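Local structure of DCN1-like protein 3 (Homo sapiens, 4GBA) at residues F12-D17 with D74-I79; N33-D38 with A81-L86; L47-Q52 with L87-Q92. The protein helps neddylate cullins by transferring NEDD8 from an N-terminally acetylated E2 enzyme to cullin C-terminal domain-RBX complexes, and can also inhibit neddylation at the cell membrane. All coordinates share one frame; numbering follows the deposited sequence.

Interaction 1. Residues F12-D17 with D74-I79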
loop_
_atom_site.group_PDB
_atom_site.type_symbol
_atom_site.label_atom_id
_atom_site.label_comp_id
_atom_site.label_asym_id
_atom_site.label_seq_id
_atom_site.Cartn_x
_atom_site.Cartn_y
_atom_site.Cartn_z
ATOM N N PHE A 12 9.934 -1.559 -21.982
ATOM C CA PHE A 12 9.341 -0.279 -21.634
ATOM C C PHE A 12 8.430 0.229 -22.736
ATOM O O PHE A 12 7.312 0.658 -22.476
ATOM C CB PHE A 12 10.414 0.773 -21.322
ATOM C CG PHE A 12 9.848 2.104 -20.876
ATOM C CD1 PHE A 12 9.204 2.225 -19.648
ATOM C CD2 PHE A 12 9.958 3.230 -21.682
ATOM C CE1 PHE A 12 8.688 3.446 -19.235
ATOM C CE2 PHE A 12 9.444 4.449 -21.270
ATOM C CZ PHE A 12 8.810 4.555 -20.045
ATOM N N ARG A 13 8.919 0.179 -23.967
ATOM C CA ARG A 13 8.209 0.738 -25.112
ATOM C C ARG A 13 6.824 0.123 -25.314
ATOM O O ARG A 13 5.930 0.761 -25.871
ATOM C CB ARG A 13 9.044 0.586 -26.393
ATOM C CG ARG A 13 10.166 1.616 -26.541
ATOM C CD ARG A 13 9.720 2.820 -27.372
ATOM N NE ARG A 13 10.482 4.032 -27.058
ATOM C CZ ARG A 13 10.341 5.198 -27.691
ATOM N NH1 ARG A 13 9.471 5.319 -28.688
ATOM N NH2 ARG A 13 11.076 6.243 -27.330
ATOM N N ARG A 14 6.632 -1.110 -24.862
ATOM C CA ARG A 14 5.363 -1.757 -25.156
ATOM C C ARG A 14 4.238 -1.421 -24.182
ATOM O O ARG A 14 3.086 -1.725 -24.465
ATOM C CB ARG A 14 5.514 -3.268 -25.400
ATOM C CG ARG A 14 5.535 -4.169 -24.207
ATOM C CD ARG A 14 6.328 -5.430 -24.576
ATOM N NE ARG A 14 5.731 -6.682 -24.116
ATOM C CZ ARG A 14 6.420 -7.798 -23.846
ATOM N NH1 ARG A 14 7.752 -7.826 -23.963
ATOM N NH2 ARG A 14 5.775 -8.897 -23.447
ATOM N N TYR A 15 4.570 -0.762 -23.068
ATOM C CA TYR A 15 3.573 -0.358 -22.084
ATOM C C TYR A 15 3.515 1.160 -21.996
ATOM O O TYR A 15 2.569 1.740 -21.467
ATOM C CB TYR A 15 3.887 -0.963 -20.723
ATOM C CG TYR A 15 4.024 -2.466 -20.760
ATOM C CD1 TYR A 15 2.907 -3.274 -20.906
ATOM C CD2 TYR A 15 5.273 -3.085 -20.650
ATOM C CE1 TYR A 15 3.011 -4.651 -20.943
ATOM C CE2 TYR A 15 5.390 -4.476 -20.692
ATOM C CZ TYR A 15 4.247 -5.251 -20.839
ATOM O OH TYR A 15 4.317 -6.626 -20.874
ATOM N N LYS A 16 4.541 1.793 -22.548
ATOM C CA LYS A 16 4.685 3.240 -22.504
ATOM C C LYS A 16 3.515 3.975 -23.168
ATOM O O LYS A 16 2.943 3.506 -24.155
ATOM C CB LYS A 16 6.009 3.633 -23.161
ATOM C CG LYS A 16 6.218 5.109 -23.367
ATOM C CD LYS A 16 7.454 5.361 -24.227
ATOM C CE LYS A 16 7.461 6.776 -24.780
ATOM N NZ LYS A 16 6.313 7.022 -25.704
ATOM N N ASP A 17 3.181 5.135 -22.608
ATOM C CA ASP A 17 2.172 6.032 -23.159
ATOM C C ASP A 17 2.629 6.606 -24.497
ATOM O O ASP A 17 3.804 6.922 -24.679
ATOM C CB ASP A 17 1.906 7.177 -22.176
ATOM C CG ASP A 17 0.686 7.992 -22.548
ATOM O OD1 ASP A 17 -0.431 7.519 -22.281
ATOM O OD2 ASP A 17 0.838 9.101 -23.101
ATOM N N ASP A 74 14.965 -7.625 -17.191
ATOM C CA ASP A 74 14.697 -6.842 -18.385
ATOM C C ASP A 74 13.552 -7.513 -19.163
ATOM O O ASP A 74 13.360 -7.281 -20.361
ATOM C CB ASP A 74 15.956 -6.688 -19.240
ATOM C CG ASP A 74 16.490 -8.025 -19.750
ATOM O OD1 ASP A 74 15.848 -9.082 -19.524
ATOM O OD2 ASP A 74 17.550 -8.019 -20.418
ATOM N N SER A 75 12.791 -8.349 -18.466
ATOM C CA SER A 75 11.719 -9.093 -19.119
ATOM C C SER A 75 10.588 -9.436 -18.159
ATOM O O SER A 75 10.781 -9.474 -16.940
ATOM C CB SER A 75 12.265 -10.388 -19.723
ATOM O OG SER A 75 12.366 -11.382 -18.717
ATOM N N ILE A 76 9.418 -9.704 -18.730
ATOM C CA ILE A 76 8.246 -10.131 -17.977
ATOM C C ILE A 76 8.539 -11.392 -17.162
ATOM O O ILE A 76 8.186 -11.486 -15.973
ATOM C CB ILE A 76 7.045 -10.393 -18.927
ATOM C CG1 ILE A 76 6.516 -9.076 -19.490
ATOM C CG2 ILE A 76 5.942 -11.135 -18.201
ATOM C CD1 ILE A 76 5.973 -8.125 -18.407
ATOM N N ASP A 77 9.192 -12.361 -17.803
ATOM C CA ASP A 77 9.550 -13.606 -17.130
ATOM C C ASP A 77 10.597 -13.411 -16.043
ATOM O O ASP A 77 10.570 -14.098 -15.024
ATOM C CB ASP A 77 10.001 -14.667 -18.137
ATOM C CG ASP A 77 8.846 -15.536 -18.622
ATOM O OD1 ASP A 77 7.678 -15.082 -18.580
ATOM O OD2 ASP A 77 9.109 -16.680 -19.032
ATOM N N GLY A 78 11.502 -12.461 -16.254
ATOM C CA GLY A 78 12.514 -12.149 -15.263
ATOM C C GLY A 78 11.907 -11.531 -14.018
ATOM O O GLY A 78 12.277 -11.889 -12.904
ATOM N N ILE A 79 10.979 -10.595 -14.207
ATOM C CA ILE A 79 10.275 -9.982 -13.087
ATOM C C ILE A 79 9.515 -11.027 -12.274
ATOM O O ILE A 79 9.644 -11.076 -11.054
ATOM C CB ILE A 79 9.318 -8.854 -13.551
ATOM C CG1 ILE A 79 10.117 -7.710 -14.171
ATOM C CG2 ILE A 79 8.505 -8.329 -12.371
ATOM C CD1 ILE A 79 9.367 -6.852 -15.109
HETATM O O HOH W 1 9.232 -9.934 -21.677
#
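Ile76, in the first turn of helix 76-89, fills most of this small interface with its CG1-CD1 arm, which reaches the phenol end of Tyr15 and the guanidinium of Arg14. The methyl CD1 lies 3.3 Å from Tyr15 OH and 4.1 Å from Tyr15 CZ, meeting the ring at a slant. One carbon further back, CG1 of Ile76 is 4.0 Å from NH2 of Arg14, again obliquely. Tyr15 OH has its polar partner in helix 25-34, where it probably hydrogen-bonds to Asp34, so Ile76 packs beside a hydroxyl whose likely polar partner lies on another helix. The CG of Arg14 sits between its backbone N and carbonyl carbon (chi1 84°), a setting that lays this carbon 3.5 Å above the Tyr15 ring plane, toward the rim, and sends the guanidinium on toward Ile76. A water bridges the same two residues: it accepts from Ile76 N at 3.0 Å and, weakly, from Arg14 NH1. Ser75 is the N-cap of this helix; its OG accepts from Gly78 N at 2.8 Å. An alanine in place of Ile76 removes the CG1-CD1 arm, which would probably open a gap beside the Tyr15 hydroxyl end and leave the Arg14 guanidinium freer to swing. Ile76 also touches Leu11, Phe31 and Asp34, so the contact joins the C-terminal end region of helix 7-13 and helix 25-34 to the capped N-terminus of helix 76-89, within the helical N-terminal half of the DCUN1 (PONY) domain.

Interaction 2. Residues N33-D38 with A81-L86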
loop_
_atom_site.group_PDB
_atom_site.type_symbol
_atom_site.label_atom_id
_atom_site.label_comp_id
_atom_site.label_asym_id
_atom_site.label_seq_id
_atom_site.Cartn_x
_atom_site.Cartn_y
_atom_site.Cartn_z
ATOM N N ASN A 33 -1.331 -7.564 -16.558
ATOM C CA ASN A 33 -1.882 -8.703 -17.279
ATOM C C ASN A 33 -0.777 -9.662 -17.747
ATOM O O ASN A 33 -0.866 -10.866 -17.520
ATOM C CB ASN A 33 -2.757 -8.251 -18.450
ATOM C CG ASN A 33 -3.347 -9.423 -19.214
ATOM O OD1 ASN A 33 -4.180 -10.156 -18.695
ATOM N ND2 ASN A 33 -2.915 -9.599 -20.451
ATOM N N ASP A 34 0.269 -9.127 -18.372
ATOM C CA ASP A 34 1.400 -9.956 -18.794
ATOM C C ASP A 34 2.097 -10.654 -17.627
ATOM O O ASP A 34 2.511 -11.800 -17.744
ATOM C CB ASP A 34 2.399 -9.135 -19.596
ATOM C CG ASP A 34 1.859 -8.733 -20.952
ATOM O OD1 ASP A 34 0.890 -9.370 -21.421
ATOM O OD2 ASP A 34 2.406 -7.793 -21.557
ATOM N N LEU A 35 2.224 -9.961 -16.500
ATOM C CA LEU A 35 2.754 -10.573 -15.284
ATOM C C LEU A 35 1.809 -11.620 -14.697
ATOM O O LEU A 35 2.182 -12.335 -13.771
ATOM C CB LEU A 35 3.042 -9.506 -14.237
ATOM C CG LEU A 35 4.131 -8.489 -14.567
ATOM C CD1 LEU A 35 4.086 -7.365 -13.558
ATOM C CD2 LEU A 35 5.513 -9.140 -14.584
ATOM N N CYS A 36 0.577 -11.682 -15.213
ATOM C CA CYS A 36 -0.421 -12.627 -14.720
ATOM C C CYS A 36 -0.756 -12.354 -13.277
ATOM O O CYS A 36 -0.882 -13.268 -12.454
ATOM C CB CYS A 36 0.091 -14.053 -14.872
ATOM S SG CYS A 36 0.139 -14.524 -16.597
ATOM N N VAL A 37 -0.927 -11.073 -12.988
ATOM C CA VAL A 37 -1.088 -10.598 -11.630
ATOM C C VAL A 37 -2.304 -9.667 -11.590
ATOM O O VAL A 37 -2.493 -8.847 -12.491
ATOM C CB VAL A 37 0.244 -9.892 -11.179
ATOM C CG1 VAL A 37 0.026 -8.481 -10.721
ATOM C CG2 VAL A 37 0.971 -10.728 -10.132
ATOM N N ASP A 38 -3.155 -9.806 -10.579
ATOM C CA ASP A 38 -4.225 -8.832 -10.405
ATOM C C ASP A 38 -3.549 -7.502 -10.070
ATOM O O ASP A 38 -2.665 -7.466 -9.225
ATOM C CB ASP A 38 -5.205 -9.267 -9.304
ATOM C CG ASP A 38 -6.358 -8.276 -9.112
ATOM O OD1 ASP A 38 -7.548 -8.690 -9.139
ATOM O OD2 ASP A 38 -6.076 -7.074 -8.918
ATOM N N ALA A 81 10.049 -14.120 -11.928
ATOM C CA ALA A 81 10.994 -14.970 -11.218
ATOM C C ALA A 81 11.489 -14.338 -9.906
ATOM O O ALA A 81 11.874 -15.056 -8.976
ATOM C CB ALA A 81 12.165 -15.314 -12.119
ATOM N N ARG A 82 11.470 -13.004 -9.829
ATOM C CA ARG A 82 11.926 -12.300 -8.631
ATOM C C ARG A 82 10.878 -12.269 -7.528
ATOM O O ARG A 82 11.218 -12.055 -6.363
ATOM C CB ARG A 82 12.340 -10.861 -8.951
ATOM C CG ARG A 82 13.422 -10.730 -10.010
ATOM C CD ARG A 82 14.636 -11.597 -9.714
ATOM N NE ARG A 82 15.691 -11.354 -10.696
ATOM C CZ ARG A 82 16.740 -12.148 -10.892
ATOM N NH1 ARG A 82 16.900 -13.258 -10.176
ATOM N NH2 ARG A 82 17.624 -11.829 -11.821
ATOM N N PHE A 83 9.612 -12.472 -7.895
ATOM C CA PHE A 83 8.503 -12.292 -6.956
ATOM C C PHE A 83 8.729 -12.988 -5.627
ATOM O O PHE A 83 8.676 -12.350 -4.590
ATOM C CB PHE A 83 7.178 -12.723 -7.580
ATOM C CG PHE A 83 6.527 -11.652 -8.417
ATOM C CD1 PHE A 83 6.652 -10.310 -8.070
ATOM C CD2 PHE A 83 5.784 -11.980 -9.543
ATOM C CE1 PHE A 83 6.046 -9.316 -8.830
ATOM C CE2 PHE A 83 5.182 -10.986 -10.309
ATOM C CZ PHE A 83 5.320 -9.650 -9.953
ATOM N N PRO A 84 9.021 -14.295 -5.649
ATOM C CA PRO A 84 9.204 -15.015 -4.378
ATOM C C PRO A 84 10.252 -14.368 -3.460
ATOM O O PRO A 84 10.070 -14.344 -2.243
ATOM C CB PRO A 84 9.660 -16.409 -4.827
ATOM C CG PRO A 84 9.118 -16.548 -6.236
ATOM C CD PRO A 84 9.189 -15.169 -6.825
ATOM N N SER A 85 11.329 -13.842 -4.033
ATOM C CA SER A 85 12.367 -13.218 -3.222
ATOM C C SER A 85 11.977 -11.779 -2.808
ATOM O O SER A 85 12.458 -11.253 -1.795
ATOM C CB SER A 85 13.720 -13.264 -3.946
ATOM O OG SER A 85 13.944 -12.085 -4.707
ATOM N N LEU A 86 11.111 -11.146 -3.598
ATOM C CA LEU A 86 10.519 -9.867 -3.212
ATOM C C LEU A 86 9.626 -10.078 -2.002
ATOM O O LEU A 86 9.680 -9.307 -1.039
ATOM C CB LEU A 86 9.709 -9.267 -4.358
ATOM C CG LEU A 86 10.521 -8.409 -5.325
ATOM C CD1 LEU A 86 9.653 -7.893 -6.466
ATOM C CD2 LEU A 86 11.194 -7.248 -4.585
#
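Phe83 reaches out of helix 76-89 toward Leu35 and Val37, and its ring supplies the whole of that helix's share of a buried, purely apolar contact. The side chain leaves the backbone with CB directed at the other segment, and chi1 of -84° keeps CG on the backbone N side, roughly opposite the carbonyl carbon. Beyond CG the ring's two sides have different neighbours. On one side CD1 lies 4.2 Å from CD1 of Leu86, one turn further along the same helix, and CE1 continues toward Leu47 of helix 42-50. On the other side CE2 meets CG2 of Val37 at 4.2 Å, in an oblique approach. At the far end CZ is 4.4 Å from CD1 of Leu35, a methyl that comes to the ring's edge, near its plane. The two residues that receive the ring belong to the turn closing helix 25-34. Cys36 breaks the helix in a Schellman motif, and its N bonds to Asn33 O at 2.8 Å; its positive phi of 63° is consistent with Leu35 and Val37, on its two sides in sequence, both facing helix 76-89. The joint thus lies in the N-terminal half of the DCUN1 domain, where helices 25-34, 42-50 and 76-89 converge: Leu35 also touches Leu47, Val37 rests on Val44, and Phe83 on Arg43. Just after Phe83 the helix is kinked, since Pro84 has no N-H to give and Ser85 N makes no bond to the turn before, only a weak one to Arg82 O, three residues back. That carbonyl is nevertheless well used. Leu86 N donates to Arg82 O at 2.9 Å. The hydroxyl OG of Ser85 donates to Arg82 O at 3.2 Å, from within the carbonyl plane, on a lone pair.

Interaction 3. Residues L47-Q52 with L87-Q92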
loop_
_atom_site.group_PDB
_atom_site.type_symbol
_atom_site.label_atom_id
_atom_site.label_comp_id
_atom_site.label_asym_id
_atom_site.label_seq_id
_atom_site.Cartn_x
_atom_site.Cartn_y
_atom_site.Cartn_z
ATOM N N LEU A 47 6.250 -4.341 -6.271
ATOM C CA LEU A 47 6.858 -3.815 -7.488
ATOM C C LEU A 47 6.941 -2.297 -7.451
ATOM O O LEU A 47 8.009 -1.734 -7.667
ATOM C CB LEU A 47 6.051 -4.263 -8.709
ATOM C CG LEU A 47 6.765 -4.739 -9.971
ATOM C CD1 LEU A 47 7.993 -5.617 -9.642
ATOM C CD2 LEU A 47 5.774 -5.483 -10.897
ATOM N N ALA A 48 5.813 -1.633 -7.185
ATOM C CA ALA A 48 5.773 -0.178 -7.092
ATOM C C ALA A 48 6.769 0.314 -6.032
ATOM O O ALA A 48 7.447 1.321 -6.221
ATOM C CB ALA A 48 4.343 0.311 -6.763
ATOM N N TRP A 49 6.835 -0.404 -4.915
ATOM C CA TRP A 49 7.799 -0.116 -3.865
ATOM C C TRP A 49 9.242 -0.177 -4.413
ATOM O O TRP A 49 9.972 0.813 -4.359
ATOM C CB TRP A 49 7.580 -1.085 -2.692
ATOM C CG TRP A 49 8.665 -1.071 -1.617
ATOM C CD1 TRP A 49 9.144 0.016 -0.942
ATOM C CD2 TRP A 49 9.360 -2.213 -1.081
ATOM N NE1 TRP A 49 10.090 -0.372 -0.021
ATOM C CE2 TRP A 49 10.247 -1.731 -0.089
ATOM C CE3 TRP A 49 9.321 -3.590 -1.349
ATOM C CZ2 TRP A 49 11.094 -2.582 0.637
ATOM C CZ3 TRP A 49 10.162 -4.438 -0.628
ATOM C CH2 TRP A 49 11.040 -3.927 0.354
ATOM N N LYS A 50 9.623 -1.331 -4.961
ATOM C CA LYS A 50 10.926 -1.520 -5.620
ATOM C C LYS A 50 11.247 -0.469 -6.699
ATOM O O LYS A 50 12.396 -0.052 -6.839
ATOM C CB LYS A 50 11.003 -2.922 -6.229
ATOM C CG LYS A 50 12.032 -3.788 -5.602
ATOM C CD LYS A 50 11.858 -3.840 -4.115
ATOM C CE LYS A 50 13.034 -4.568 -3.482
ATOM N NZ LYS A 50 14.294 -3.996 -3.990
ATOM N N PHE A 51 10.236 -0.049 -7.467
ATOM C CA PHE A 51 10.449 0.959 -8.510
ATOM C C PHE A 51 10.375 2.368 -7.938
ATOM O O PHE A 51 10.582 3.351 -8.655
ATOM C CB PHE A 51 9.418 0.823 -9.638
ATOM C CG PHE A 51 9.553 -0.445 -10.447
ATOM C CD1 PHE A 51 10.472 -1.425 -10.095
ATOM C CD2 PHE A 51 8.766 -0.648 -11.563
ATOM C CE1 PHE A 51 10.594 -2.586 -10.835
ATOM C CE2 PHE A 51 8.883 -1.802 -12.314
ATOM C CZ PHE A 51 9.804 -2.773 -11.948
ATOM N N GLN A 52 10.049 2.460 -6.649
ATOM C CA GLN A 52 9.919 3.754 -5.972
ATOM C C GLN A 52 8.976 4.703 -6.716
ATOM O O GLN A 52 9.341 5.853 -6.991
ATOM C CB GLN A 52 11.290 4.428 -5.846
ATOM C CG GLN A 52 12.376 3.574 -5.223
ATOM C CD GLN A 52 13.603 4.397 -4.883
ATOM O OE1 GLN A 52 14.631 4.323 -5.562
ATOM N NE2 GLN A 52 13.492 5.211 -3.839
ATOM N N LEU A 87 8.819 -11.135 -2.051
ATOM C CA LEU A 87 7.943 -11.476 -0.938
ATOM C C LEU A 87 8.769 -11.692 0.329
ATOM O O LEU A 87 8.418 -11.210 1.405
ATOM C CB LEU A 87 7.108 -12.725 -1.256
ATOM C CG LEU A 87 5.964 -12.573 -2.273
ATOM C CD1 LEU A 87 5.498 -13.929 -2.785
ATOM C CD2 LEU A 87 4.803 -11.811 -1.671
ATOM N N THR A 88 9.872 -12.418 0.186
ATOM C CA THR A 88 10.765 -12.685 1.306
ATOM C C THR A 88 11.389 -11.409 1.836
ATOM O O THR A 88 11.422 -11.187 3.044
ATOM C CB THR A 88 11.864 -13.696 0.911
ATOM O OG1 THR A 88 11.284 -15.000 0.859
ATOM C CG2 THR A 88 12.989 -13.710 1.927
ATOM N N GLU A 89 11.879 -10.573 0.929
ATOM C CA GLU A 89 12.476 -9.288 1.301
ATOM C C GLU A 89 11.521 -8.458 2.160
ATOM O O GLU A 89 11.912 -7.916 3.196
ATOM C CB GLU A 89 12.828 -8.510 0.037
ATOM C CG GLU A 89 13.770 -7.340 0.226
ATOM C CD GLU A 89 14.192 -6.738 -1.108
ATOM O OE1 GLU A 89 13.984 -7.391 -2.154
ATOM O OE2 GLU A 89 14.726 -5.612 -1.122
ATOM N N ALA A 90 10.265 -8.377 1.726
ATOM C CA ALA A 90 9.255 -7.547 2.384
ATOM C C ALA A 90 8.882 -8.049 3.775
ATOM O O ALA A 90 8.180 -7.366 4.514
ATOM C CB ALA A 90 8.012 -7.428 1.513
ATOM N N LYS A 91 9.355 -9.240 4.127
ATOM C CA LYS A 91 9.105 -9.809 5.450
ATOM C C LYS A 91 10.159 -9.407 6.485
ATOM O O LYS A 91 9.900 -9.462 7.682
ATOM C CB LYS A 91 9.012 -11.336 5.376
ATOM C CG LYS A 91 7.643 -11.851 4.984
ATOM C CD LYS A 91 7.384 -13.207 5.617
ATOM C CE LYS A 91 8.045 -14.332 4.830
ATOM N NZ LYS A 91 7.174 -14.831 3.711
ATOM N N GLN A 92 11.345 -9.018 6.023
ATOM C CA GLN A 92 12.400 -8.581 6.928
ATOM C C GLN A 92 11.971 -7.278 7.592
ATOM O O GLN A 92 11.390 -6.413 6.943
ATOM C CB GLN A 92 13.730 -8.389 6.189
ATOM C CG GLN A 92 14.133 -9.534 5.251
ATOM C CD GLN A 92 14.045 -10.934 5.890
ATOM O OE1 GLN A 92 14.824 -11.272 6.797
ATOM N NE2 GLN A 92 13.103 -11.758 5.402
#
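Lys50 and Glu89 approach from opposite directions to form a salt bridge, NZ to OE2 3.3 Å, that ties helix 42-50 to the last turn of helix 76-89 in the helical DCUN1 domain. Their shapes differ. Glu89 runs extended, CG anti to the backbone N (chi1 -165°), and brings its carboxylate alongside the end of the lysine, where Glu89 OE2 lies even closer to Lys50 CE (3.1 Å) than to NZ. In Lys50 the bend at chi2 (53°) helps lay CD 3.7 Å over one face of the neighbouring Trp49 ring, near its rim; a second bend at chi4 places NZ. Glu89 OE2 also pairs with Lys95 of helix 93-107, so two ammonium groups share it and probably favour the charged carboxylate. Trp49 brings the far corner of its indole to the other segment: CZ3 is 4.3 Å from Ala90 CB, met obliquely, while NE1 bonds to Asp98. On the next helical position back, Ala48 packs against a modified side chain of the bound peptide. A type I turn runs from Glu89 to Gln92, the N-cap of the next helix. There Gln92 NE2 donates to Thr88 O at 3.0 Å, nearly straight at 168°, from above the carbonyl plane and on the face opposite to Lys91 N.

All three contacts draw one partner from the 76-89 region, taken in order: its start in interaction 1, its middle in interaction 2 and its last part in interaction 3. The other partners also come in chain order, at the ends of helices 7-13, 25-34 and 42-50, so the pairs of segments cross along the sequence. Interactions 1 and 2 are centred about 12 Å apart, interactions 2 and 3 also about 12 Å, and interactions 1 and 3 about 18 Å. Leu35 and Ile79 link the first two, while Leu47 touches residues of both earlier contacts. Helix 76-89 thereby spans three successive helix ends within the DCUN1 domain, and Ala48, in segment 47-52, packs against the bound E2 peptide.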